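Local coordinates for tetrapyrrole methylase family protein (Chlorobaculum tepidum, PDB 3HH1) that probably methylates the ribose 2'-hydroxyl of cytidine 1402 in 16S rRNA, using S-adenosyl-L-methionine, this chain being one domain of the longer enzyme, at residues Val26-Thr40 against Leu46-Tyr60. Numbering follows the deposited sequence.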
loop_
_atom_site.group_PDB
_atom_site.type_symbol
_atom_site.label_atom_id
_atom_site.label_comp_id
_atom_site.label_asym_id
_atom_site.label_seq_id
_atom_site.Cartn_x
_atom_site.Cartn_y
_atom_site.Cartn_z
ATOM N N VAL A 26 2.332 2.167 18.413
ATOM C CA VAL A 26 2.195 3.473 19.082
ATOM C C VAL A 26 3.587 4.013 19.455
ATOM O O VAL A 26 3.863 5.199 19.308
ATOM C CB VAL A 26 1.248 3.359 20.323
ATOM C CG1 VAL A 26 1.139 4.678 21.075
ATOM C CG2 VAL A 26 -0.170 2.872 19.899
ATOM N N ASN A 27 4.460 3.141 19.898
ATOM C CA ASN A 27 5.799 3.555 20.335
ATOM C C ASN A 27 6.584 4.061 19.130
ATOM O O ASN A 27 7.359 5.006 19.246
ATOM C CB ASN A 27 6.508 2.412 20.987
ATOM C CG ASN A 27 7.664 2.842 21.845
ATOM O OD1 ASN A 27 8.787 2.475 21.588
ATOM N ND2 ASN A 27 7.384 3.611 22.867
ATOM N N THR A 28 6.371 3.414 17.993
ATOM C CA THR A 28 6.992 3.838 16.743
ATOM C C THR A 28 6.605 5.249 16.391
ATOM O O THR A 28 7.493 6.073 16.095
ATOM C CB THR A 28 6.698 2.885 15.584
ATOM O OG1 THR A 28 7.212 1.583 15.937
ATOM C CG2 THR A 28 7.380 3.411 14.257
ATOM N N LEU A 29 5.316 5.554 16.458
ATOM C CA LEU A 29 4.828 6.891 16.192
ATOM C C LEU A 29 5.333 7.873 17.247
ATOM O O LEU A 29 5.724 8.996 16.921
ATOM C CB LEU A 29 3.315 6.922 16.205
ATOM C CG LEU A 29 2.653 6.056 15.124
ATOM C CD1 LEU A 29 1.142 6.104 15.340
ATOM C CD2 LEU A 29 3.005 6.416 13.698
ATOM N N ARG A 30 5.333 7.432 18.508
ATOM C CA ARG A 30 5.709 8.326 19.599
ATOM C C ARG A 30 7.142 8.862 19.442
ATOM O O ARG A 30 7.412 10.054 19.741
ATOM C CB ARG A 30 5.511 7.595 20.931
ATOM C CG ARG A 30 5.649 8.455 22.108
ATOM C CD ARG A 30 5.471 7.701 23.426
ATOM N NE ARG A 30 4.232 6.954 23.568
ATOM C CZ ARG A 30 3.037 7.473 23.856
ATOM N NH1 ARG A 30 2.003 6.664 23.986
ATOM N NH2 ARG A 30 2.853 8.775 24.021
ATOM N N ASN A 31 8.056 7.984 19.020
ATOM C CA ASN A 31 9.475 8.311 18.964
ATOM C C ASN A 31 10.057 8.599 17.602
ATOM O O ASN A 31 11.260 8.716 17.463
ATOM C CB ASN A 31 10.260 7.175 19.650
ATOM C CG ASN A 31 9.831 7.009 21.138
ATOM O OD1 ASN A 31 9.464 8.002 21.817
ATOM N ND2 ASN A 31 9.881 5.776 21.639
ATOM N N ALA A 32 9.200 8.701 16.582
ATOM C CA ALA A 32 9.659 8.948 15.222
ATOM C C ALA A 32 10.254 10.309 15.090
ATOM O O ALA A 32 9.823 11.233 15.753
ATOM C CB ALA A 32 8.452 8.815 14.228
ATOM N N GLY A 33 11.221 10.460 14.188
ATOM C CA GLY A 33 11.788 11.782 13.920
ATOM C C GLY A 33 10.747 12.690 13.287
ATOM O O GLY A 33 10.781 13.910 13.480
ATOM N N ALA A 34 9.825 12.113 12.526
ATOM C CA ALA A 34 8.720 12.908 11.928
ATOM C C ALA A 34 7.665 11.925 11.552
ATOM O O ALA A 34 7.951 10.731 11.381
ATOM C CB ALA A 34 9.176 13.676 10.663
ATOM N N ILE A 35 6.446 12.419 11.405
ATOM C CA ILE A 35 5.358 11.586 10.956
ATOM C C ILE A 35 4.877 12.155 9.643
ATOM O O ILE A 35 4.586 13.348 9.574
ATOM C CB ILE A 35 4.259 11.546 12.022
ATOM C CG1 ILE A 35 4.790 10.792 13.277
ATOM C CG2 ILE A 35 2.959 10.901 11.464
ATOM C CD1 ILE A 35 3.811 10.558 14.342
ATOM N N ALA A 36 4.786 11.315 8.614
ATOM C CA ALA A 36 4.329 11.752 7.276
ATOM C C ALA A 36 2.930 11.244 7.103
ATOM O O ALA A 36 2.615 10.093 7.477
ATOM C CB ALA A 36 5.228 11.175 6.197
ATOM N N CYS A 37 2.052 12.079 6.562
ATOM C CA CYS A 37 0.682 11.666 6.480
ATOM C C CYS A 37 0.011 12.418 5.378
ATOM O O CYS A 37 0.424 13.517 5.026
ATOM C CB CYS A 37 -0.045 11.916 7.807
ATOM S SG CYS A 37 0.058 13.644 8.353
ATOM N N GLU A 38 -1.011 11.808 4.806
ATOM C CA GLU A 38 -1.751 12.473 3.750
ATOM C C GLU A 38 -2.963 13.198 4.337
ATOM O O GLU A 38 -3.439 14.180 3.781
ATOM C CB GLU A 38 -2.110 11.454 2.654
ATOM C CG GLU A 38 -2.523 12.064 1.353
ATOM C CD GLU A 38 -3.982 11.891 1.092
ATOM O OE1 GLU A 38 -4.613 11.065 1.806
ATOM O OE2 GLU A 38 -4.496 12.571 0.175
ATOM N N ASP A 39 -3.439 12.732 5.475
ATOM C CA ASP A 39 -4.641 13.275 6.109
ATOM C C ASP A 39 -4.187 13.853 7.451
ATOM O O ASP A 39 -4.206 13.162 8.469
ATOM C CB ASP A 39 -5.674 12.134 6.247
ATOM C CG ASP A 39 -7.046 12.604 6.754
ATOM O OD1 ASP A 39 -7.163 13.707 7.351
ATOM O OD2 ASP A 39 -8.022 11.836 6.538
ATOM N N THR A 40 -3.753 15.110 7.453
ATOM C CA THR A 40 -3.192 15.700 8.658
ATOM C C THR A 40 -4.201 15.798 9.799
ATOM O O THR A 40 -3.858 15.633 10.964
ATOM C CB THR A 40 -2.650 17.111 8.418
ATOM O OG1 THR A 40 -1.934 17.151 7.172
ATOM C CG2 THR A 40 -1.741 17.489 9.540
ATOM N N LEU A 46 -5.358 11.190 16.018
ATOM C CA LEU A 46 -4.645 9.988 16.503
ATOM C C LEU A 46 -3.540 10.306 17.500
ATOM O O LEU A 46 -3.462 9.709 18.555
ATOM C CB LEU A 46 -4.085 9.185 15.324
ATOM C CG LEU A 46 -3.441 7.823 15.681
ATOM C CD1 LEU A 46 -3.710 6.810 14.576
ATOM C CD2 LEU A 46 -1.976 8.014 15.959
ATOM N N LEU A 47 -2.681 11.257 17.147
ATOM C CA LEU A 47 -1.597 11.644 18.029
ATOM C C LEU A 47 -2.089 12.197 19.362
ATOM O O LEU A 47 -1.570 11.820 20.394
ATOM C CB LEU A 47 -0.658 12.637 17.333
ATOM C CG LEU A 47 0.017 12.054 16.070
ATOM C CD1 LEU A 47 0.885 13.113 15.396
ATOM C CD2 LEU A 47 0.785 10.739 16.253
ATOM N N LYS A 48 -3.091 13.072 19.339
ATOM C CA LYS A 48 -3.679 13.607 20.541
ATOM C C LYS A 48 -4.214 12.470 21.402
ATOM O O LYS A 48 -4.034 12.474 22.607
ATOM C CB LYS A 48 -4.792 14.585 20.200
ATOM C CG LYS A 48 -5.510 15.184 21.414
ATOM C CD LYS A 48 -6.849 15.824 21.041
ATOM C CE LYS A 48 -6.790 17.338 20.946
ATOM N NZ LYS A 48 -8.172 17.926 20.891
ATOM N N HIS A 49 -4.861 11.491 20.777
ATOM C CA HIS A 49 -5.393 10.352 21.511
ATOM C C HIS A 49 -4.345 9.637 22.356
ATOM O O HIS A 49 -4.633 9.194 23.482
ATOM C CB HIS A 49 -5.985 9.353 20.525
ATOM C CG HIS A 49 -6.572 8.141 21.164
ATOM N ND1 HIS A 49 -7.860 8.110 21.649
ATOM C CD2 HIS A 49 -6.056 6.912 21.381
ATOM C CE1 HIS A 49 -8.112 6.908 22.144
ATOM N NE2 HIS A 49 -7.024 6.170 22.008
ATOM N N PHE A 50 -3.147 9.477 21.809
ATOM C CA PHE A 50 -2.103 8.729 22.517
ATOM C C PHE A 50 -1.177 9.647 23.309
ATOM O O PHE A 50 -0.151 9.193 23.854
ATOM C CB PHE A 50 -1.294 7.909 21.558
ATOM C CG PHE A 50 -2.032 6.757 20.977
ATOM C CD1 PHE A 50 -2.474 5.725 21.773
ATOM C CD2 PHE A 50 -2.230 6.670 19.622
ATOM C CE1 PHE A 50 -3.161 4.667 21.219
ATOM C CE2 PHE A 50 -2.877 5.610 19.076
ATOM C CZ PHE A 50 -3.341 4.592 19.887
ATOM N N GLY A 51 -1.519 10.924 23.361
ATOM C CA GLY A 51 -0.707 11.911 24.062
ATOM C C GLY A 51 0.678 12.104 23.464
ATOM O O GLY A 51 1.663 12.286 24.194
ATOM N N ILE A 52 0.749 12.073 22.139
ATOM C CA ILE A 52 1.982 12.281 21.405
ATOM C C ILE A 52 1.989 13.765 21.066
ATOM O O ILE A 52 1.191 14.246 20.258
ATOM C CB ILE A 52 2.070 11.316 20.192
ATOM C CG1 ILE A 52 2.124 9.859 20.705
ATOM C CG2 ILE A 52 3.251 11.673 19.222
ATOM C CD1 ILE A 52 1.922 8.768 19.616
ATOM N N GLU A 53 2.876 14.496 21.714
ATOM C CA GLU A 53 2.949 15.943 21.602
ATOM C C GLU A 53 4.215 16.422 20.932
ATOM O O GLU A 53 5.274 15.847 21.142
ATOM C CB GLU A 53 2.943 16.571 22.988
ATOM C CG GLU A 53 1.657 16.438 23.728
ATOM C CD GLU A 53 1.802 17.072 25.082
ATOM O OE1 GLU A 53 2.349 16.374 25.965
ATOM O OE2 GLU A 53 1.435 18.262 25.233
ATOM N N GLY A 54 4.078 17.492 20.169
ATOM C CA GLY A 54 5.196 18.239 19.616
ATOM C C GLY A 54 5.863 17.591 18.414
ATOM O O GLY A 54 6.938 18.013 18.007
ATOM N N LYS A 55 5.237 16.580 17.829
ATOM C CA LYS A 55 5.811 15.855 16.726
ATOM C C LYS A 55 5.894 16.675 15.425
ATOM O O LYS A 55 4.937 17.347 15.031
ATOM C CB LYS A 55 4.954 14.631 16.501
ATOM C CG LYS A 55 5.485 13.583 15.574
ATOM C CD LYS A 55 6.836 12.958 15.985
ATOM C CE LYS A 55 6.764 12.162 17.238
ATOM N NZ LYS A 55 8.114 11.905 17.783
ATOM N N ARG A 56 7.006 16.579 14.725
ATOM C CA ARG A 56 7.097 17.202 13.378
ATOM C C ARG A 56 6.238 16.388 12.405
ATOM O O ARG A 56 6.424 15.189 12.254
ATOM C CB ARG A 56 8.519 17.246 12.883
ATOM C CG ARG A 56 8.681 17.870 11.544
ATOM C CD ARG A 56 10.080 17.720 10.998
ATOM N NE ARG A 56 10.119 18.257 9.648
ATOM C CZ ARG A 56 11.184 18.226 8.866
ATOM N NH1 ARG A 56 12.313 17.694 9.290
ATOM N NH2 ARG A 56 11.111 18.714 7.647
ATOM N N LEU A 57 5.335 17.073 11.717
ATOM C CA LEU A 57 4.470 16.420 10.734
ATOM C C LEU A 57 4.897 16.825 9.344
ATOM O O LEU A 57 5.170 18.009 9.095
ATOM C CB LEU A 57 3.014 16.822 10.930
ATOM C CG LEU A 57 2.347 16.439 12.239
ATOM C CD1 LEU A 57 0.863 16.792 12.117
ATOM C CD2 LEU A 57 2.582 14.953 12.599
ATOM N N VAL A 58 4.933 15.869 8.425
ATOM C CA VAL A 58 5.152 16.175 6.994
ATOM C C VAL A 58 3.848 15.857 6.264
ATOM O O VAL A 58 3.419 14.725 6.244
ATOM C CB VAL A 58 6.295 15.343 6.410
ATOM C CG1 VAL A 58 6.429 15.601 4.862
ATOM C CG2 VAL A 58 7.616 15.659 7.155
ATOM N N SER A 59 3.174 16.855 5.733
ATOM C CA SER A 59 1.875 16.631 5.181
ATOM C C SER A 59 1.991 16.543 3.654
ATOM O O SER A 59 2.524 17.430 3.003
ATOM C CB SER A 59 0.918 17.719 5.631
ATOM O OG SER A 59 1.215 18.902 4.957
ATOM N N TYR A 60 1.518 15.440 3.116
ATOM C CA TYR A 60 1.548 15.168 1.705
ATOM C C TYR A 60 0.331 15.743 0.980
ATOM O O TYR A 60 -0.789 15.444 1.334
ATOM C CB TYR A 60 1.620 13.655 1.487
ATOM C CG TYR A 60 1.738 13.280 0.027
ATOM C CD1 TYR A 60 2.996 13.199 -0.581
ATOM C CD2 TYR A 60 0.619 13.058 -0.751
ATOM C CE1 TYR A 60 3.130 12.895 -1.931
ATOM C CE2 TYR A 60 0.741 12.744 -2.116
ATOM C CZ TYR A 60 2.012 12.656 -2.688
ATOM O OH TYR A 60 2.177 12.351 -4.017
HETATM O O HOH W 1 4.728 10.829 24.395
HETATM O O HOH W 2 9.333 15.203 15.552
#
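K55 NZ is gripped by two carbonyls where helix 23-31 gives way to the turn before strand 34-37: A32 O takes it at 2.7 Å, in the carbonyl plane on a lone pair, and R30 O at 2.8 Å from above its plane. Bends at chi2 (60°) and chi3 (66°) bring NZ round to both oxygens, and the lysine CG lies against I35 CD1. With an alanine in place of K55, both carbonyls would probably lose their ammonium partner and a gap open beside I35. I35 CD1 also meets L47 CD2 tip to tip at 3.6 Å. R30 reaches F50 O through NH2 (3.0 Å, 150° at the hydrogen) and, weakly, NH1, while I52 CG1 sits over one guanidinium face. F50 follows helix 40-49, which a Schellman motif closes with G51 as C-prime residue. V26 CG2 packs on the F50 ring as a CH-pi contact, 3.8 Å from its centroid; H49 CD2 covers the opposite face. Beyond K55 the chains run parallel, I35 N to R56 O (2.9 Å) starting a ladder that ends with Y60 N to C37 O. Strands 34-37 and 57-59, joined through helix 40-49, form a parallel beta-alpha-beta unit of the tetrapyrrole methylase fold.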